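Local coordinates for protein TSC1 N-terminal domain (Chaetomium thermophilum, PDB 7A0M) that probably binds phosphoinositides of the lysosomal membrane and so brings the TSC complex, a GTPase-activating regulator of mTORC1, to the lysosome, at residues A73-V78 with F93-K98; P227-I232 with V264-T269; F258-I263 with T395-S400. All coordinates share one frame; numbering follows the deposited sequence.

Contact 1 of 3, residues A73-V78 with F93-K98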
loop_
_atom_site.group_PDB
_atom_site.type_symbol
_atom_site.label_atom_id
_atom_site.label_comp_id
_atom_site.label_asym_id
_atom_site.label_seq_id
_atom_site.Cartn_x
_atom_site.Cartn_y
_atom_site.Cartn_z
ATOM N N ALA B 73 48.290 26.327 26.667
ATOM C CA ALA B 73 47.992 26.578 25.262
ATOM C C ALA B 73 49.269 26.823 24.475
ATOM O O ALA B 73 49.407 26.362 23.337
ATOM C CB ALA B 73 47.039 27.765 25.132
ATOM N N ALA B 74 50.213 27.560 25.065
ATOM C CA ALA B 74 51.511 27.748 24.431
ATOM C C ALA B 74 52.274 26.431 24.344
ATOM O O ALA B 74 52.891 26.132 23.315
ATOM C CB ALA B 74 52.322 28.792 25.195
ATOM N N PHE B 75 52.240 25.632 25.415
ATOM C CA PHE B 75 52.945 24.354 25.421
ATOM C C PHE B 75 52.379 23.397 24.378
ATOM O O PHE B 75 53.130 22.639 23.752
ATOM C CB PHE B 75 52.881 23.725 26.813
ATOM C CG PHE B 75 53.651 22.443 26.938
ATOM C CD1 PHE B 75 55.027 22.460 27.099
ATOM C CD2 PHE B 75 53.000 21.221 26.906
ATOM C CE1 PHE B 75 55.740 21.281 27.216
ATOM C CE2 PHE B 75 53.706 20.040 27.024
ATOM C CZ PHE B 75 55.078 20.069 27.178
ATOM N N VAL B 76 51.059 23.411 24.179
ATOM C CA VAL B 76 50.463 22.538 23.172
ATOM C C VAL B 76 50.925 22.945 21.779
ATOM O O VAL B 76 51.200 22.090 20.929
ATOM C CB VAL B 76 48.928 22.549 23.290
ATOM C CG1 VAL B 76 48.301 21.763 22.151
ATOM C CG2 VAL B 76 48.496 21.968 24.624
ATOM N N ALA B 77 51.035 24.251 21.530
ATOM C CA ALA B 77 51.525 24.722 20.237
ATOM C C ALA B 77 52.941 24.226 19.981
ATOM O O ALA B 77 53.276 23.828 18.858
ATOM C CB ALA B 77 51.468 26.247 20.174
ATOM N N VAL B 78 53.791 24.250 21.009
ATOM C CA VAL B 78 55.141 23.715 20.870
ATOM C C VAL B 78 55.101 22.212 20.642
ATOM O O VAL B 78 55.852 21.674 19.821
ATOM C CB VAL B 78 55.975 24.060 22.115
ATOM C CG1 VAL B 78 57.410 23.649 21.906
ATOM C CG2 VAL B 78 55.885 25.535 22.416
ATOM N N PHE B 93 51.095 9.625 22.063
ATOM C CA PHE B 93 49.950 9.268 22.894
ATOM C C PHE B 93 50.194 9.629 24.353
ATOM O O PHE B 93 49.288 10.123 25.033
ATOM C CB PHE B 93 49.641 7.778 22.756
ATOM C CG PHE B 93 48.540 7.301 23.663
ATOM C CD1 PHE B 93 47.214 7.531 23.341
ATOM C CD2 PHE B 93 48.830 6.626 24.837
ATOM C CE1 PHE B 93 46.195 7.097 24.169
ATOM C CE2 PHE B 93 47.816 6.190 25.672
ATOM C CZ PHE B 93 46.497 6.426 25.336
ATOM N N GLN B 94 51.408 9.384 24.851
ATOM C CA GLN B 94 51.734 9.724 26.233
ATOM C C GLN B 94 51.528 11.207 26.507
ATOM O O GLN B 94 51.070 11.589 27.588
ATOM C CB GLN B 94 53.176 9.321 26.528
ATOM C CG GLN B 94 53.388 7.826 26.635
ATOM C CD GLN B 94 54.856 7.449 26.645
ATOM O OE1 GLN B 94 55.722 8.275 26.938
ATOM N NE2 GLN B 94 55.144 6.201 26.296
ATOM N N TRP B 95 51.853 12.060 25.535
ATOM C CA TRP B 95 51.654 13.491 25.724
ATOM C C TRP B 95 50.181 13.857 25.580
ATOM O O TRP B 95 49.655 14.648 26.370
ATOM C CB TRP B 95 52.514 14.273 24.736
ATOM C CG TRP B 95 53.930 14.429 25.194
ATOM C CD1 TRP B 95 55.031 13.815 24.673
ATOM C CD2 TRP B 95 54.396 15.224 26.291
ATOM N NE1 TRP B 95 56.156 14.194 25.363
ATOM C CE2 TRP B 95 55.793 15.057 26.363
ATOM C CE3 TRP B 95 53.768 16.066 27.214
ATOM C CZ2 TRP B 95 56.573 15.700 27.321
ATOM C CZ3 TRP B 95 54.545 16.705 28.163
ATOM C CH2 TRP B 95 55.932 16.519 28.209
ATOM N N TRP B 96 49.511 13.298 24.570
ATOM C CA TRP B 96 48.073 13.495 24.423
ATOM C C TRP B 96 47.330 12.998 25.659
ATOM O O TRP B 96 46.424 13.673 26.163
ATOM C CB TRP B 96 47.593 12.800 23.148
ATOM C CG TRP B 96 46.156 13.045 22.790
ATOM C CD1 TRP B 96 45.684 13.928 21.861
ATOM C CD2 TRP B 96 45.012 12.338 23.285
ATOM N NE1 TRP B 96 44.314 13.850 21.785
ATOM C CE2 TRP B 96 43.877 12.876 22.644
ATOM C CE3 TRP B 96 44.835 11.314 24.221
ATOM C CZ2 TRP B 96 42.585 12.427 22.911
ATOM C CZ3 TRP B 96 43.551 10.870 24.484
ATOM C CH2 TRP B 96 42.444 11.425 23.831
ATOM N N ASP B 97 47.701 11.816 26.156
ATOM C CA ASP B 97 47.104 11.296 27.383
ATOM C C ASP B 97 47.402 12.206 28.568
ATOM O O ASP B 97 46.549 12.407 29.441
ATOM C CB ASP B 97 47.639 9.886 27.651
ATOM C CG ASP B 97 46.833 9.130 28.690
ATOM O OD1 ASP B 97 45.887 9.708 29.258
ATOM O OD2 ASP B 97 47.160 7.952 28.950
ATOM N N LYS B 98 48.609 12.769 28.609
ATOM C CA LYS B 98 49.010 13.617 29.725
ATOM C C LYS B 98 48.293 14.963 29.715
ATOM O O LYS B 98 48.015 15.522 30.782
ATOM C CB LYS B 98 50.528 13.787 29.692
ATOM C CG LYS B 98 51.153 14.522 30.849
ATOM C CD LYS B 98 52.656 14.564 30.631
ATOM C CE LYS B 98 53.383 15.159 31.812
ATOM N NZ LYS B 98 53.162 14.391 33.068
#

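Contact 2 of 3, residues P227-I232 with V264-T269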
loop_
_atom_site.group_PDB
_atom_site.type_symbol
_atom_site.label_atom_id
_atom_site.label_comp_id
_atom_site.label_asym_id
_atom_site.label_seq_id
_atom_site.Cartn_x
_atom_site.Cartn_y
_atom_site.Cartn_z
ATOM N N PRO B 227 30.793 -7.087 18.732
ATOM C CA PRO B 227 29.644 -7.514 19.549
ATOM C C PRO B 227 28.569 -6.455 19.748
ATOM O O PRO B 227 27.560 -6.749 20.402
ATOM C CB PRO B 227 30.292 -7.888 20.891
ATOM C CG PRO B 227 31.571 -7.125 20.922
ATOM C CD PRO B 227 32.047 -7.078 19.505
ATOM N N LEU B 228 28.737 -5.242 19.217
ATOM C CA LEU B 228 27.776 -4.176 19.495
ATOM C C LEU B 228 26.403 -4.480 18.904
ATOM O O LEU B 228 25.379 -4.232 19.550
ATOM C CB LEU B 228 28.302 -2.840 18.974
ATOM C CG LEU B 228 27.390 -1.640 19.240
ATOM C CD1 LEU B 228 27.086 -1.526 20.724
ATOM C CD2 LEU B 228 28.018 -0.355 18.724
ATOM N N PHE B 229 26.361 -5.004 17.676
ATOM C CA PHE B 229 25.081 -5.248 17.012
ATOM C C PHE B 229 24.216 -6.220 17.806
ATOM O O PHE B 229 23.020 -5.977 18.012
ATOM C CB PHE B 229 25.316 -5.773 15.595
ATOM C CG PHE B 229 24.066 -5.854 14.766
ATOM C CD1 PHE B 229 23.469 -4.704 14.276
ATOM C CD2 PHE B 229 23.487 -7.079 14.481
ATOM C CE1 PHE B 229 22.315 -4.777 13.513
ATOM C CE2 PHE B 229 22.338 -7.159 13.719
ATOM C CZ PHE B 229 21.750 -6.007 13.235
ATOM N N GLY B 230 24.801 -7.334 18.254
ATOM C CA GLY B 230 24.047 -8.295 19.041
ATOM C C GLY B 230 23.510 -7.726 20.339
ATOM O O GLY B 230 22.435 -8.122 20.799
ATOM N N ASN B 231 24.240 -6.788 20.947
ATOM C CA ASN B 231 23.784 -6.193 22.197
ATOM C C ASN B 231 22.703 -5.145 21.970
ATOM O O ASN B 231 21.887 -4.901 22.867
ATOM C CB ASN B 231 24.965 -5.588 22.956
ATOM C CG ASN B 231 25.807 -6.641 23.652
ATOM O OD1 ASN B 231 25.280 -7.621 24.180
ATOM N ND2 ASN B 231 27.120 -6.446 23.652
ATOM N N ILE B 232 22.688 -4.508 20.798
ATOM C CA ILE B 232 21.551 -3.668 20.426
ATOM C C ILE B 232 20.281 -4.506 20.372
ATOM O O ILE B 232 19.245 -4.138 20.940
ATOM C CB ILE B 232 21.816 -2.966 19.083
ATOM C CG1 ILE B 232 23.021 -2.030 19.193
ATOM C CG2 ILE B 232 20.579 -2.201 18.630
ATOM C CD1 ILE B 232 23.542 -1.546 17.857
ATOM N N VAL B 264 20.171 -11.458 7.014
ATOM C CA VAL B 264 19.328 -12.646 6.844
ATOM C C VAL B 264 19.374 -13.570 8.062
ATOM O O VAL B 264 18.305 -13.996 8.521
ATOM C CB VAL B 264 19.678 -13.364 5.535
ATOM C CG1 VAL B 264 18.973 -14.711 5.460
ATOM C CG2 VAL B 264 19.302 -12.504 4.343
ATOM N N PRO B 265 20.538 -13.919 8.622
ATOM C CA PRO B 265 20.531 -14.765 9.829
ATOM C C PRO B 265 19.851 -14.119 11.023
ATOM O O PRO B 265 19.477 -14.831 11.965
ATOM C CB PRO B 265 22.022 -15.007 10.103
ATOM C CG PRO B 265 22.693 -14.777 8.798
ATOM C CD PRO B 265 21.914 -13.680 8.145
ATOM N N TYR B 266 19.677 -12.799 11.019
ATOM C CA TYR B 266 19.070 -12.089 12.136
ATOM C C TYR B 266 17.571 -11.873 11.968
ATOM O O TYR B 266 16.928 -11.385 12.903
ATOM C CB TYR B 266 19.756 -10.732 12.328
ATOM C CG TYR B 266 21.222 -10.833 12.692
ATOM C CD1 TYR B 266 21.622 -10.995 14.012
ATOM C CD2 TYR B 266 22.205 -10.770 11.712
ATOM C CE1 TYR B 266 22.963 -11.091 14.347
ATOM C CE2 TYR B 266 23.547 -10.864 12.037
ATOM C CZ TYR B 266 23.920 -11.024 13.356
ATOM O OH TYR B 266 25.254 -11.118 13.682
ATOM N N LEU B 267 17.006 -12.215 10.808
ATOM C CA LEU B 267 15.592 -11.943 10.549
ATOM C C LEU B 267 14.649 -12.530 11.596
ATOM O O LEU B 267 13.738 -11.809 12.037
ATOM C CB LEU B 267 15.229 -12.421 9.138
ATOM C CG LEU B 267 15.759 -11.551 7.999
ATOM C CD1 LEU B 267 15.280 -12.076 6.658
ATOM C CD2 LEU B 267 15.334 -10.102 8.190
ATOM N N PRO B 268 14.778 -13.795 12.023
ATOM C CA PRO B 268 13.897 -14.270 13.106
ATOM C C PRO B 268 13.994 -13.422 14.362
ATOM O O PRO B 268 12.978 -13.177 15.025
ATOM C CB PRO B 268 14.378 -15.707 13.345
ATOM C CG PRO B 268 14.977 -16.116 12.051
ATOM C CD PRO B 268 15.636 -14.882 11.514
ATOM N N THR B 269 15.198 -12.964 14.706
ATOM C CA THR B 269 15.359 -12.069 15.845
ATOM C C THR B 269 14.710 -10.716 15.575
ATOM O O THR B 269 14.001 -10.172 16.429
ATOM C CB THR B 269 16.844 -11.897 16.164
ATOM O OG1 THR B 269 17.434 -13.181 16.410
ATOM C CG2 THR B 269 17.031 -11.010 17.376
#

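Contact 3 of 3, residues F258-I263 with T395-S400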
loop_
_atom_site.group_PDB
_atom_site.type_symbol
_atom_site.label_atom_id
_atom_site.label_comp_id
_atom_site.label_asym_id
_atom_site.label_seq_id
_atom_site.Cartn_x
_atom_site.Cartn_y
_atom_site.Cartn_z
ATOM N N PHE B 258 22.948 0.139 5.962
ATOM C CA PHE B 258 24.366 0.021 5.651
ATOM C C PHE B 258 24.827 -1.421 5.467
ATOM O O PHE B 258 25.947 -1.639 4.993
ATOM C CB PHE B 258 25.204 0.691 6.746
ATOM C CG PHE B 258 25.140 2.191 6.722
ATOM C CD1 PHE B 258 24.155 2.872 7.420
ATOM C CD2 PHE B 258 26.067 2.923 5.997
ATOM C CE1 PHE B 258 24.096 4.254 7.396
ATOM C CE2 PHE B 258 26.015 4.304 5.969
ATOM C CZ PHE B 258 25.029 4.971 6.670
ATOM N N PHE B 259 24.003 -2.403 5.828
ATOM C CA PHE B 259 24.322 -3.803 5.566
ATOM C C PHE B 259 23.045 -4.627 5.414
ATOM O O PHE B 259 22.850 -5.607 6.143
ATOM C CB PHE B 259 25.203 -4.374 6.684
ATOM C CG PHE B 259 24.789 -3.954 8.070
ATOM C CD1 PHE B 259 25.264 -2.776 8.624
ATOM C CD2 PHE B 259 23.942 -4.748 8.826
ATOM C CE1 PHE B 259 24.887 -2.391 9.897
ATOM C CE2 PHE B 259 23.565 -4.369 10.100
ATOM C CZ PHE B 259 24.039 -3.191 10.636
ATOM N N PRO B 260 22.163 -4.276 4.473
ATOM C CA PRO B 260 20.868 -4.970 4.400
ATOM C C PRO B 260 20.970 -6.414 3.941
ATOM O O PRO B 260 20.123 -7.232 4.319
ATOM C CB PRO B 260 20.077 -4.118 3.401
ATOM C CG PRO B 260 21.127 -3.553 2.512
ATOM C CD PRO B 260 22.325 -3.301 3.380
ATOM N N GLY B 261 21.976 -6.756 3.136
ATOM C CA GLY B 261 22.130 -8.117 2.659
ATOM C C GLY B 261 22.761 -9.083 3.636
ATOM O O GLY B 261 22.834 -10.280 3.342
ATOM N N ASP B 262 23.220 -8.596 4.786
ATOM C CA ASP B 262 23.899 -9.425 5.771
ATOM C C ASP B 262 23.037 -9.749 6.985
ATOM O O ASP B 262 23.511 -10.437 7.895
ATOM C CB ASP B 262 25.188 -8.738 6.228
ATOM C CG ASP B 262 26.105 -8.389 5.074
ATOM O OD1 ASP B 262 26.387 -9.280 4.245
ATOM O OD2 ASP B 262 26.543 -7.222 4.994
ATOM N N ILE B 263 21.792 -9.276 7.028
ATOM C CA ILE B 263 20.937 -9.446 8.198
ATOM C C ILE B 263 20.016 -10.656 8.071
ATOM O O ILE B 263 19.147 -10.856 8.926
ATOM C CB ILE B 263 20.121 -8.174 8.478
ATOM C CG1 ILE B 263 19.090 -7.944 7.373
ATOM C CG2 ILE B 263 21.042 -6.969 8.608
ATOM C CD1 ILE B 263 18.198 -6.744 7.614
ATOM N N THR B 395 21.520 -9.175 -5.597
ATOM C CA THR B 395 21.704 -8.103 -6.575
ATOM C C THR B 395 21.086 -6.788 -6.114
ATOM O O THR B 395 21.615 -5.715 -6.430
ATOM C CB THR B 395 21.125 -8.517 -7.930
ATOM O OG1 THR B 395 21.624 -9.811 -8.298
ATOM C CG2 THR B 395 21.455 -7.495 -9.012
ATOM N N ARG B 396 19.970 -6.849 -5.384
ATOM C CA ARG B 396 19.339 -5.644 -4.848
ATOM C C ARG B 396 20.343 -4.746 -4.131
ATOM O O ARG B 396 20.277 -3.515 -4.234
ATOM C CB ARG B 396 18.218 -6.037 -3.886
ATOM C CG ARG B 396 16.928 -6.492 -4.542
ATOM C CD ARG B 396 15.920 -6.903 -3.480
ATOM N NE ARG B 396 16.379 -8.067 -2.725
ATOM C CZ ARG B 396 15.960 -8.382 -1.504
ATOM N NH1 ARG B 396 15.073 -7.614 -0.887
ATOM N NH2 ARG B 396 16.433 -9.460 -0.895
ATOM N N TRP B 397 21.277 -5.347 -3.400
ATOM C CA TRP B 397 22.168 -4.630 -2.500
ATOM C C TRP B 397 23.505 -4.238 -3.122
ATOM O O TRP B 397 24.247 -3.468 -2.501
ATOM C CB TRP B 397 22.418 -5.474 -1.246
ATOM C CG TRP B 397 21.180 -6.164 -0.723
ATOM C CD1 TRP B 397 21.021 -7.504 -0.504
ATOM C CD2 TRP B 397 19.931 -5.552 -0.369
ATOM N NE1 TRP B 397 19.758 -7.761 -0.027
ATOM C CE2 TRP B 397 19.069 -6.580 0.063
ATOM C CE3 TRP B 397 19.460 -4.235 -0.374
ATOM C CZ2 TRP B 397 17.765 -6.332 0.487
ATOM C CZ3 TRP B 397 18.164 -3.991 0.049
ATOM C CH2 TRP B 397 17.332 -5.035 0.471
ATOM N N LEU B 398 23.843 -4.749 -4.309
ATOM C CA LEU B 398 25.174 -4.510 -4.865
ATOM C C LEU B 398 25.413 -3.031 -5.159
ATOM O O LEU B 398 26.378 -2.437 -4.666
ATOM C CB LEU B 398 25.342 -5.326 -6.147
ATOM C CG LEU B 398 25.453 -6.846 -6.054
ATOM C CD1 LEU B 398 25.543 -7.446 -7.447
ATOM C CD2 LEU B 398 26.662 -7.234 -5.229
ATOM N N LYS B 399 24.539 -2.414 -5.960
ATOM C CA LYS B 399 24.750 -1.023 -6.353
ATOM C C LYS B 399 24.227 -0.026 -5.330
ATOM O O LYS B 399 24.540 1.163 -5.442
ATOM C CB LYS B 399 24.125 -0.712 -7.716
ATOM C CG LYS B 399 24.755 -1.470 -8.877
ATOM C CD LYS B 399 24.101 -1.112 -10.203
ATOM C CE LYS B 399 24.672 -1.934 -11.344
ATOM N NZ LYS B 399 24.124 -1.503 -12.654
ATOM N N SER B 400 23.442 -0.463 -4.350
ATOM C CA SER B 400 22.703 0.478 -3.524
ATOM C C SER B 400 23.563 0.989 -2.375
ATOM O O SER B 400 24.338 0.241 -1.772
ATOM C CB SER B 400 21.446 -0.188 -2.965
ATOM O OG SER B 400 20.547 -0.528 -4.004
#

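Contact 1 of 3, residues A73-V78 with F93-K98
F75 and W95 carry the whole of this contact, and both are buried. The outer corner of the phenylalanine ring does the touching. F75 CZ lies 3.5 Å from W95 CZ3, and F75 CE2 lies 3.6 Å from that same W95 CZ3. The CZ3 corner of the W95 six-membered ring thus lies at the edge of the F75 ring, near the F75 plane. The two rings are turned obliquely, with planes at 53° and centroids 5.4 Å apart. F75 reaches across because its CG stands anti to the backbone N (chi1 -177°), which swings the ring out from helix 69-81. The pair joins that helix to helix 89-105 in the all-helical N-terminal part of the chain. Helix 45-65 adds to the tight side: W61 meets the F75 ring and L57 touches W95. With an alanine at F75, the CZ3 corner of W95 would probably lose its packing partner and a gap would open beside W61. The rest is looser. V76 packs on S116 of helix 113-125 instead. Q94 is exposed to solvent. K98 is partly exposed and rests on L58 and W61 of helix 45-65.

Contact 2 of 3, residues P227-I232 with V264-T269
F229 and Y266 bury nearly all the surface of this contact, in similar shares. Their rings form a T-shaped (edge-to-face) pair. F229 supplies the edge and Y266 the face. The planes stand at 82° and the centroids are 5.1 Å apart. F229 CE2 sits over the centre of the tyrosine ring, 3.9 Å from Y266 CD1 and 4.0 Å from Y266 CG. The neighbouring edge atom also takes part, with F229 CD2 4.0 Å from Y266 CE1. The phenylalanine edge therefore spans the tyrosine face and does not rest on a single carbon. Y266 CG is anti to its carbonyl carbon (chi1 -63°), and this carries the phenol ring across to helix 228-238. F229 is buried, whereas Y266 is partly exposed, so the pair lies at the margin of the core. L233 touches Y266 from the same helix that carries F229, and L224 packs on F229. The ring of F259 also meets F229 edge-to-face, which gives the phenylalanine two aromatic neighbours. Y266 lies in a short 3-10 turn that leads into helix 267-278. The arrangement is an edge-to-face aromatic pair joining helix 228-238 to that turn, in the all-helical Hamartin-family part of the chain.

Contact 3 of 3, residues F258-I263 with T395-S400
A proline-glycine turn in the loop between helix 242-255 and helix 267-278 packs here against the tryptophan of the short, weakly bonded helix 395-398. P260 and G261 lie over the same face of W397. P260 CB makes a CH-pi contact with the six-membered ring, 3.8 Å from its centroid and 12° off the normal. P260 CG comes down nearer the rim, 3.4 Å from W397 CE3. G261 covers the pyrrole part of the indole, with G261 CA 3.4 Å from W397 CD1. The fit is close at the glycine: a beta carbon there would run into W397 CD1. The glycine thus lets the backbone lie directly on the ring. On the opposite face of W397 lies R396 CB, over the centre of the indole, so the ring is sandwiched between the turn and its own neighbour. W397 CG is anti to the carbonyl carbon (chi1 -41°), which turns the indole toward the turn. S400 OG gives a hydrogen bond of 3.0 Å to R396 O and ties the following residues back to this short helix. L333, at the end of helix 323-333, touches both P260 and W397. Just beyond it, Y334 OH is hydrogen-bonded to P260 O, and the Y334 ring makes a cation-pi contact with R396. I405 of helix 402-410 covers P260 and S400 as well.

From the N terminus, contact 1 comes first. It joins the neighbouring helices 69-81 and 89-105 and closes a short connection, with 14 residues between its segments. It is complete before the others begin and lies on the opposite side of the chain's centre, about 41 Å from contact 2 and about 44 Å from contact 3 between centres. Contact 2 closes a 31-residue excursion that includes helix 242-255. Contact 3 opens inside that excursion, at 258-263, and closes far later at 395-400, so contacts 2 and 3 cross. They touch through F229 and F259. Contact 2 ties helix 228-238 to the start of helix 267-278, and contact 3 brings helix 395-398 onto the loop before the latter.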